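Peptidoglycan-recognition protein SA (Drosophila melanogaster, PDB 1SXR) binds peptidoglycan of Gram-positive bacteria and activates the Toll pathway in innate immunity. Local coordinates at residues Cys11-Lys23 with Asp83-Arg95. Residues are numbered along the deposited sequence; the frame is centred on the assembly and turned at random.
Sequences CPTIKLKRQWGGK and DGIVYEGTGWGLR
Residues 14-15 pair in parallel with strand 86-88; Lys15 lies opposite Tyr87, their CA atoms 4.8 Å apart, and its backbone bonds to the residue on each side of Tyr87. Lys15 N donates to Val86 O at 2.9 Å, almost straight, and Glu88 N donates back to Lys15 O. The two residues next to Tyr87 thus hold one residue of the short edge strand.

Beyond the paired residues, where residues 11-23 leave the strand and enter the short helix 17-20, Glu88 accepts two more bonds, one at its carboxylate and one at its carbonyl. With CG anti to the backbone N (chi1 -179°) and the chain extended, its carboxylate reaches past Leu16. OE1 takes the N-H of Lys17 at 3.0 Å with its anti lone pair, and Leu16 CD2 rests against the same oxygen. Glu88 O receives Trp20 NE1 at 2.8 Å, close to the indole plane. The edge of Tyr87 is turned toward the face of the Trp20 five-membered ring in an offset edge-to-face pair, planes at 82°. Helix 50-67 lies against both aromatics through Leu58.

Lys17 folds back on itself, bringing CE to 3.3 Å from Gly89 O. Its ammonium bonds Lys23 O and forms a salt bridge with Asp73; a water that donates to Gly89 O accepts a weak bond from Lys17 NZ.

Ile85 CG2 lies over one face of the Tyr87 ring, toward its rim, and meets Lys15 CG at 3.8 Å. On the sheet face opposite Lys15 and Tyr87, Ile14 CG1 packs on Val86 CG1, and Ile14 CD1 approaches Trp92 NE1.

The contact adds the N-terminal strand parallel to strand 86-88, at the outer edge of the mixed central sheet of the PGRP amidase-like fold, and ties the following helical turn to the end of that strand.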
ATOM      1  N   CYS A  11       9.402  -7.412  12.750  1.00 31.42           N
ATOM      2  CA  CYS A  11       9.426  -7.415  11.253  1.00 31.29           C
ATOM      3  C   CYS A  11       8.559  -8.542  10.680  1.00 30.58           C
ATOM      4  O   CYS A  11       8.863  -9.716  10.879  1.00 31.20           O
ATOM      5  CB  CYS A  11      10.872  -7.517  10.730  1.00 31.05           C
ATOM      6  SG  CYS A  11      11.771  -5.929  10.550  1.00 33.18           S
ATOM      7  N   PRO A  12       7.493  -8.202   9.952  1.00 29.49           N
ATOM      8  CA  PRO A  12       6.627  -9.230   9.369  1.00 28.56           C
ATOM      9  C   PRO A  12       7.349  -9.948   8.229  1.00 27.37           C
ATOM     10  O   PRO A  12       8.245  -9.378   7.617  1.00 27.11           O
ATOM     11  CB  PRO A  12       5.424  -8.433   8.848  1.00 28.85           C
ATOM     12  CG  PRO A  12       5.912  -7.038   8.645  1.00 29.51           C
ATOM     13  CD  PRO A  12       7.058  -6.835   9.599  1.00 29.63           C
ATOM     14  N   THR A  13       6.982 -11.192   7.947  1.00 26.34           N
ATOM     15  CA  THR A  13       7.603 -11.893   6.838  1.00 26.19           C
ATOM     16  C   THR A  13       6.814 -11.566   5.566  1.00 25.00           C
ATOM     17  O   THR A  13       5.628 -11.844   5.485  1.00 26.01           O
ATOM     18  CB  THR A  13       7.645 -13.414   7.115  1.00 27.48           C
ATOM     19  OG1 THR A  13       8.039 -14.121   5.928  1.00 30.22           O
ATOM     20  CG2 THR A  13       6.251 -13.949   7.433  1.00 27.88           C
ATOM     21  N   ILE A  14       7.467 -10.955   4.588  1.00 22.00           N
ATOM     22  CA  ILE A  14       6.741 -10.478   3.408  1.00 20.12           C
ATOM     23  C   ILE A  14       6.632 -11.574   2.364  1.00 19.33           C
ATOM     24  O   ILE A  14       7.602 -12.279   2.075  1.00 18.95           O
ATOM     25  CB  ILE A  14       7.438  -9.250   2.833  1.00 20.29           C
ATOM     26  CG1 ILE A  14       7.368  -8.102   3.845  1.00 19.62           C
ATOM     27  CG2 ILE A  14       6.779  -8.850   1.522  1.00 19.59           C
ATOM     28  CD1 ILE A  14       8.154  -6.878   3.423  1.00 21.37           C
ATOM     29  N   LYS A  15       5.435 -11.746   1.814  1.00 16.71           N
ATOM     30  CA  LYS A  15       5.240 -12.741   0.778  1.00 16.47           C
ATOM     31  C   LYS A  15       5.628 -12.104  -0.548  1.00 15.81           C
ATOM     32  O   LYS A  15       4.892 -11.274  -1.104  1.00 14.68           O
ATOM     33  CB  LYS A  15       3.793 -13.228   0.758  1.00 16.26           C
ATOM     34  CG  LYS A  15       3.517 -14.460   1.630  1.00 21.50           C
ATOM     35  CD  LYS A  15       4.159 -14.325   2.986  1.00 25.27           C
ATOM     36  CE  LYS A  15       3.728 -15.423   3.937  1.00 28.62           C
ATOM     37  NZ  LYS A  15       3.924 -14.950   5.353  1.00 29.83           N
ATOM     38  N   LEU A  16       6.805 -12.477  -1.037  1.00 14.82           N
ATOM     39  CA  LEU A  16       7.343 -11.884  -2.252  1.00 14.72           C
ATOM     40  C   LEU A  16       6.573 -12.297  -3.499  1.00 14.64           C
ATOM     41  O   LEU A  16       5.810 -13.249  -3.492  1.00 12.89           O
ATOM     42  CB  LEU A  16       8.816 -12.252  -2.413  1.00 16.60           C
ATOM     43  CG  LEU A  16       9.676 -11.882  -1.205  1.00 15.49           C
ATOM     44  CD1 LEU A  16      11.109 -12.407  -1.412  1.00 18.60           C
ATOM     45  CD2 LEU A  16       9.667 -10.384  -0.954  1.00 17.20           C
ATOM     46  N   LYS A  17       6.778 -11.540  -4.572  1.00 14.06           N
ATOM     47  CA  LYS A  17       6.038 -11.709  -5.825  1.00 15.99           C
ATOM     48  C   LYS A  17       5.982 -13.187  -6.258  1.00 15.95           C
ATOM     49  O   LYS A  17       4.911 -13.723  -6.534  1.00 17.14           O
ATOM     50  CB  LYS A  17       6.699 -10.807  -6.891  1.00 15.65           C
ATOM     51  CG  LYS A  17       5.996 -10.670  -8.216  1.00 20.33           C
ATOM     52  CD  LYS A  17       4.840  -9.704  -8.191  1.00 21.44           C
ATOM     53  CE  LYS A  17       5.283  -8.250  -8.113  1.00 18.63           C
ATOM     54  NZ  LYS A  17       6.258  -7.852  -9.204  1.00 20.85           N
ATOM     55  N   ARG A  18       7.132 -13.862  -6.280  1.00 16.32           N
ATOM     56  CA  ARG A  18       7.206 -15.304  -6.603  1.00 17.69           C
ATOM     57  C   ARG A  18       6.300 -16.182  -5.739  1.00 16.37           C
ATOM     58  O   ARG A  18       5.705 -17.160  -6.224  1.00 17.31           O
ATOM     59  CB  ARG A  18       8.659 -15.775  -6.440  1.00 18.56           C
ATOM     60  CG  ARG A  18       8.835 -17.243  -6.024  0.50 19.19           C
ATOM     61  CD  ARG A  18      10.280 -17.655  -5.709  0.50 20.14           C
ATOM     62  NE  ARG A  18      11.188 -17.174  -6.747  0.50 22.46           N
ATOM     63  CZ  ARG A  18      12.515 -17.110  -6.641  0.50 24.24           C
ATOM     64  NH1 ARG A  18      13.129 -17.508  -5.532  0.50 25.21           N
ATOM     65  NH2 ARG A  18      13.229 -16.639  -7.653  0.50 24.88           N
ATOM     66  N   GLN A  19       6.200 -15.845  -4.465  1.00 15.56           N
ATOM     67  CA  GLN A  19       5.454 -16.659  -3.532  1.00 14.97           C
ATOM     68  C   GLN A  19       3.960 -16.579  -3.762  1.00 13.91           C
ATOM     69  O   GLN A  19       3.240 -17.484  -3.378  1.00 13.85           O
ATOM     70  CB  GLN A  19       5.780 -16.263  -2.098  1.00 14.92           C
ATOM     71  CG  GLN A  19       7.230 -16.506  -1.710  1.00 18.63           C
ATOM     72  CD  GLN A  19       7.478 -16.103  -0.284  1.00 23.28           C
ATOM     73  OE1 GLN A  19       7.897 -14.980  -0.015  1.00 23.58           O
ATOM     74  NE2 GLN A  19       7.205 -17.021   0.650  1.00 25.88           N
ATOM     75  N   TRP A  20       3.494 -15.485  -4.370  1.00 12.18           N
ATOM     76  CA  TRP A  20       2.075 -15.423  -4.767  1.00 12.47           C
ATOM     77  C   TRP A  20       1.826 -15.608  -6.246  1.00 12.48           C
ATOM     78  O   TRP A  20       0.687 -15.491  -6.723  1.00 12.02           O
ATOM     79  CB  TRP A  20       1.328 -14.200  -4.208  1.00 12.09           C
ATOM     80  CG  TRP A  20       1.854 -12.809  -4.508  1.00  9.99           C
ATOM     81  CD1 TRP A  20       2.639 -12.037  -3.700  1.00  9.39           C
ATOM     82  CD2 TRP A  20       1.513 -11.967  -5.638  1.00 10.42           C
ATOM     83  NE1 TRP A  20       2.853 -10.800  -4.271  1.00 10.50           N
ATOM     84  CE2 TRP A  20       2.168 -10.727  -5.450  1.00 10.56           C
ATOM     85  CE3 TRP A  20       0.741 -12.146  -6.801  1.00  9.67           C
ATOM     86  CZ2 TRP A  20       2.075  -9.665  -6.384  1.00  9.49           C
ATOM     87  CZ3 TRP A  20       0.657 -11.082  -7.734  1.00 10.20           C
ATOM     88  CH2 TRP A  20       1.322  -9.873  -7.515  1.00 11.14           C
ATOM     89  N   GLY A  21       2.874 -15.928  -6.993  1.00 12.64           N
ATOM     90  CA  GLY A  21       2.690 -16.228  -8.414  1.00 13.48           C
ATOM     91  C   GLY A  21       2.647 -14.993  -9.299  1.00 13.86           C
ATOM     92  O   GLY A  21       2.136 -15.026 -10.428  1.00 15.98           O
ATOM     93  N   GLY A  22       3.161 -13.898  -8.775  1.00 13.07           N
ATOM     94  CA  GLY A  22       3.129 -12.627  -9.508  1.00 14.11           C
ATOM     95  C   GLY A  22       4.201 -12.567 -10.580  1.00 14.28           C
ATOM     96  O   GLY A  22       5.213 -13.299 -10.522  1.00 15.22           O
ATOM     97  N   LYS A  23       3.979 -11.696 -11.556  1.00 13.60           N
ATOM     98  CA  LYS A  23       4.883 -11.510 -12.696  1.00 13.52           C
ATOM     99  C   LYS A  23       5.858 -10.371 -12.421  1.00 13.65           C
ATOM    100  O   LYS A  23       5.619  -9.529 -11.559  1.00 13.29           O
ATOM    101  CB  LYS A  23       4.084 -11.163 -13.963  1.00 13.99           C
ATOM    102  CG  LYS A  23       3.185 -12.309 -14.398  1.00 16.28           C
ATOM    103  CD  LYS A  23       2.480 -12.073 -15.716  0.50 17.21           C
ATOM    104  CE  LYS A  23       1.980 -13.411 -16.261  0.50 20.40           C
ATOM    105  NZ  LYS A  23       0.745 -13.308 -17.101  0.50 22.34           N
ATOM    106  N   ASP A  83      -5.840 -12.133   6.953  1.00 17.91           N
ATOM    107  CA  ASP A  83      -5.070 -12.958   7.909  1.00 18.11           C
ATOM    108  C   ASP A  83      -3.823 -12.221   8.377  1.00 17.86           C
ATOM    109  O   ASP A  83      -3.040 -12.752   9.160  1.00 18.72           O
ATOM    110  CB  ASP A  83      -4.625 -14.290   7.287  1.00 18.06           C
ATOM    111  CG  ASP A  83      -5.743 -15.323   7.195  1.00 22.16           C
ATOM    112  OD1 ASP A  83      -6.888 -15.009   7.610  0.50 20.59           O
ATOM    113  OD2 ASP A  83      -5.557 -16.478   6.732  0.50 19.75           O
ATOM    114  N   GLY A  84      -3.605 -11.005   7.879  1.00 17.01           N
ATOM    115  CA  GLY A  84      -2.450 -10.237   8.309  1.00 16.53           C
ATOM    116  C   GLY A  84      -1.191 -10.511   7.510  1.00 15.71           C
ATOM    117  O   GLY A  84      -0.111 -10.037   7.891  1.00 17.35           O
ATOM    118  N   ILE A  85      -1.312 -11.249   6.408  1.00 14.84           N
ATOM    119  CA  ILE A  85      -0.174 -11.454   5.516  1.00 14.07           C
ATOM    120  C   ILE A  85       0.102 -10.177   4.738  1.00 13.43           C
ATOM    121  O   ILE A  85      -0.823  -9.517   4.230  1.00 13.23           O
ATOM    122  CB  ILE A  85      -0.426 -12.593   4.545  1.00 14.02           C
ATOM    123  CG1 ILE A  85      -0.532 -13.912   5.300  1.00 17.22           C
ATOM    124  CG2 ILE A  85       0.678 -12.663   3.463  1.00 15.02           C
ATOM    125  CD1 ILE A  85      -0.869 -15.051   4.396  1.00 18.08           C
ATOM    126  N   VAL A  86       1.381  -9.841   4.650  1.00 12.84           N
ATOM    127  CA  VAL A  86       1.822  -8.710   3.852  1.00 12.17           C
ATOM    128  C   VAL A  86       2.320  -9.239   2.526  1.00 11.95           C
ATOM    129  O   VAL A  86       3.229 -10.065   2.493  1.00 11.86           O
ATOM    130  CB  VAL A  86       2.952  -7.941   4.559  1.00 12.32           C
ATOM    131  CG1 VAL A  86       3.496  -6.833   3.651  1.00 13.46           C
ATOM    132  CG2 VAL A  86       2.447  -7.350   5.898  1.00 13.03           C
ATOM    133  N   TYR A  87       1.708  -8.782   1.426  1.00 10.51           N
ATOM    134  CA  TYR A  87       2.093  -9.241   0.089  1.00 10.41           C
ATOM    135  C   TYR A  87       2.927  -8.146  -0.586  1.00 10.52           C
ATOM    136  O   TYR A  87       2.564  -6.965  -0.542  1.00 10.53           O
ATOM    137  CB  TYR A  87       0.843  -9.511  -0.764  1.00 10.20           C
ATOM    138  CG  TYR A  87      -0.041 -10.567  -0.161  1.00 10.33           C
ATOM    139  CD1 TYR A  87       0.188 -11.922  -0.435  1.00 11.87           C
ATOM    140  CD2 TYR A  87      -1.077 -10.217   0.706  1.00  9.50           C
ATOM    141  CE1 TYR A  87      -0.628 -12.921   0.125  1.00 12.07           C
ATOM    142  CE2 TYR A  87      -1.900 -11.207   1.262  1.00 11.48           C
ATOM    143  CZ  TYR A  87      -1.661 -12.536   0.973  1.00 12.58           C
ATOM    144  OH  TYR A  87      -2.476 -13.485   1.544  1.00 13.77           O
ATOM    145  N   GLU A  88       4.068  -8.529  -1.157  1.00 11.26           N
ATOM    146  CA  GLU A  88       4.832  -7.584  -1.966  1.00 12.42           C
ATOM    147  C   GLU A  88       4.071  -7.221  -3.237  1.00 12.46           C
ATOM    148  O   GLU A  88       3.683  -8.106  -4.011  1.00 12.12           O
ATOM    149  CB  GLU A  88       6.173  -8.212  -2.355  1.00 12.07           C
ATOM    150  CG  GLU A  88       7.058  -7.273  -3.185  1.00 13.04           C
ATOM    151  CD  GLU A  88       8.390  -7.904  -3.603  1.00 14.58           C
ATOM    152  OE1 GLU A  88       8.413  -9.070  -4.074  1.00 15.94           O
ATOM    153  OE2 GLU A  88       9.420  -7.205  -3.462  1.00 17.22           O
ATOM    154  N   GLY A  89       3.850  -5.923  -3.451  1.00 11.96           N
ATOM    155  CA  GLY A  89       3.349  -5.445  -4.737  1.00 13.16           C
ATOM    156  C   GLY A  89       4.544  -4.957  -5.523  1.00 13.05           C
ATOM    157  O   GLY A  89       5.419  -5.737  -5.947  1.00 13.71           O
ATOM    158  N   THR A  90       4.600  -3.648  -5.702  1.00 12.43           N
ATOM    159  CA  THR A  90       5.756  -3.022  -6.283  1.00 12.89           C
ATOM    160  C   THR A  90       7.011  -3.233  -5.430  1.00 13.02           C
ATOM    161  O   THR A  90       8.113  -3.330  -5.955  1.00 13.40           O
ATOM    162  CB  THR A  90       5.416  -1.547  -6.508  1.00 13.16           C
ATOM    163  OG1 THR A  90       4.649  -1.416  -7.725  1.00 12.02           O
ATOM    164  CG2 THR A  90       6.662  -0.755  -6.774  1.00 15.09           C
ATOM    165  N   GLY A  91       6.837  -3.340  -4.113  1.00 12.83           N
ATOM    166  CA  GLY A  91       7.957  -3.594  -3.191  1.00 12.49           C
ATOM    167  C   GLY A  91       8.689  -2.378  -2.649  1.00 12.85           C
ATOM    168  O   GLY A  91       8.454  -1.253  -3.080  1.00 12.90           O
ATOM    169  N   TRP A  92       9.578  -2.588  -1.678  1.00 12.33           N
ATOM    170  CA  TRP A  92      10.310  -1.452  -1.110  1.00 12.64           C
ATOM    171  C   TRP A  92      11.203  -0.768  -2.134  1.00 12.17           C
ATOM    172  O   TRP A  92      11.902  -1.437  -2.909  1.00 13.16           O
ATOM    173  CB  TRP A  92      11.254  -1.897   0.016  1.00 12.90           C
ATOM    174  CG  TRP A  92      10.649  -2.226   1.336  1.00 12.56           C
ATOM    175  CD1 TRP A  92      10.764  -3.417   2.002  1.00 13.59           C
ATOM    176  CD2 TRP A  92       9.838  -1.372   2.178  1.00 11.33           C
ATOM    177  NE1 TRP A  92      10.080  -3.358   3.197  1.00 13.68           N
ATOM    178  CE2 TRP A  92       9.521  -2.118   3.339  1.00 14.48           C
ATOM    179  CE3 TRP A  92       9.401  -0.045   2.102  1.00 10.44           C
ATOM    180  CZ2 TRP A  92       8.750  -1.603   4.377  1.00 13.13           C
ATOM    181  CZ3 TRP A  92       8.628   0.471   3.148  1.00 13.00           C
ATOM    182  CH2 TRP A  92       8.305  -0.319   4.266  1.00 13.19           C
ATOM    183  N   GLY A  93      11.222   0.562  -2.090  1.00 12.17           N
ATOM    184  CA  GLY A  93      12.225   1.340  -2.834  1.00 12.50           C
ATOM    185  C   GLY A  93      11.998   1.450  -4.324  1.00 12.43           C
ATOM    186  O   GLY A  93      12.892   1.889  -5.064  1.00 13.06           O
ATOM    187  N   LEU A  94      10.807   1.049  -4.774  1.00 12.00           N
ATOM    188  CA  LEU A  94      10.466   1.137  -6.185  1.00 11.83           C
ATOM    189  C   LEU A  94       9.203   1.981  -6.300  1.00 11.10           C
ATOM    190  O   LEU A  94       8.304   1.914  -5.454  1.00 11.91           O
ATOM    191  CB  LEU A  94      10.222  -0.254  -6.772  1.00 11.74           C
ATOM    192  CG  LEU A  94      11.488  -1.111  -6.966  1.00 13.81           C
ATOM    193  CD1 LEU A  94      11.131  -2.582  -7.172  1.00 15.72           C
ATOM    194  CD2 LEU A  94      12.297  -0.632  -8.136  1.00 14.77           C
ATOM    195  N   ARG A  95       9.145   2.782  -7.359  1.00 10.31           N
ATOM    196  CA  ARG A  95       8.052   3.716  -7.576  1.00 10.77           C
ATOM    197  C   ARG A  95       6.827   2.958  -8.063  1.00 10.27           C
ATOM    198  O   ARG A  95       6.899   2.241  -9.072  1.00 10.74           O
ATOM    199  CB  ARG A  95       8.467   4.742  -8.631  1.00 11.49           C
ATOM    200  CG  ARG A  95       7.388   5.776  -8.922  1.00  9.94           C
ATOM    201  CD  ARG A  95       7.979   7.051  -9.494  1.00 15.92           C
ATOM    202  NE  ARG A  95       8.237   6.909 -10.900  1.00 17.02           N
ATOM    203  CZ  ARG A  95       9.303   7.352 -11.566  1.00 13.89           C
ATOM    204  NH1 ARG A  95      10.357   7.901 -10.957  1.00 15.49           N
ATOM    205  NH2 ARG A  95       9.326   7.157 -12.868  1.00 16.37           N
TER
HETATM  206  O   HOH W   1       8.134  -6.635  -6.750  1.00 34.04           O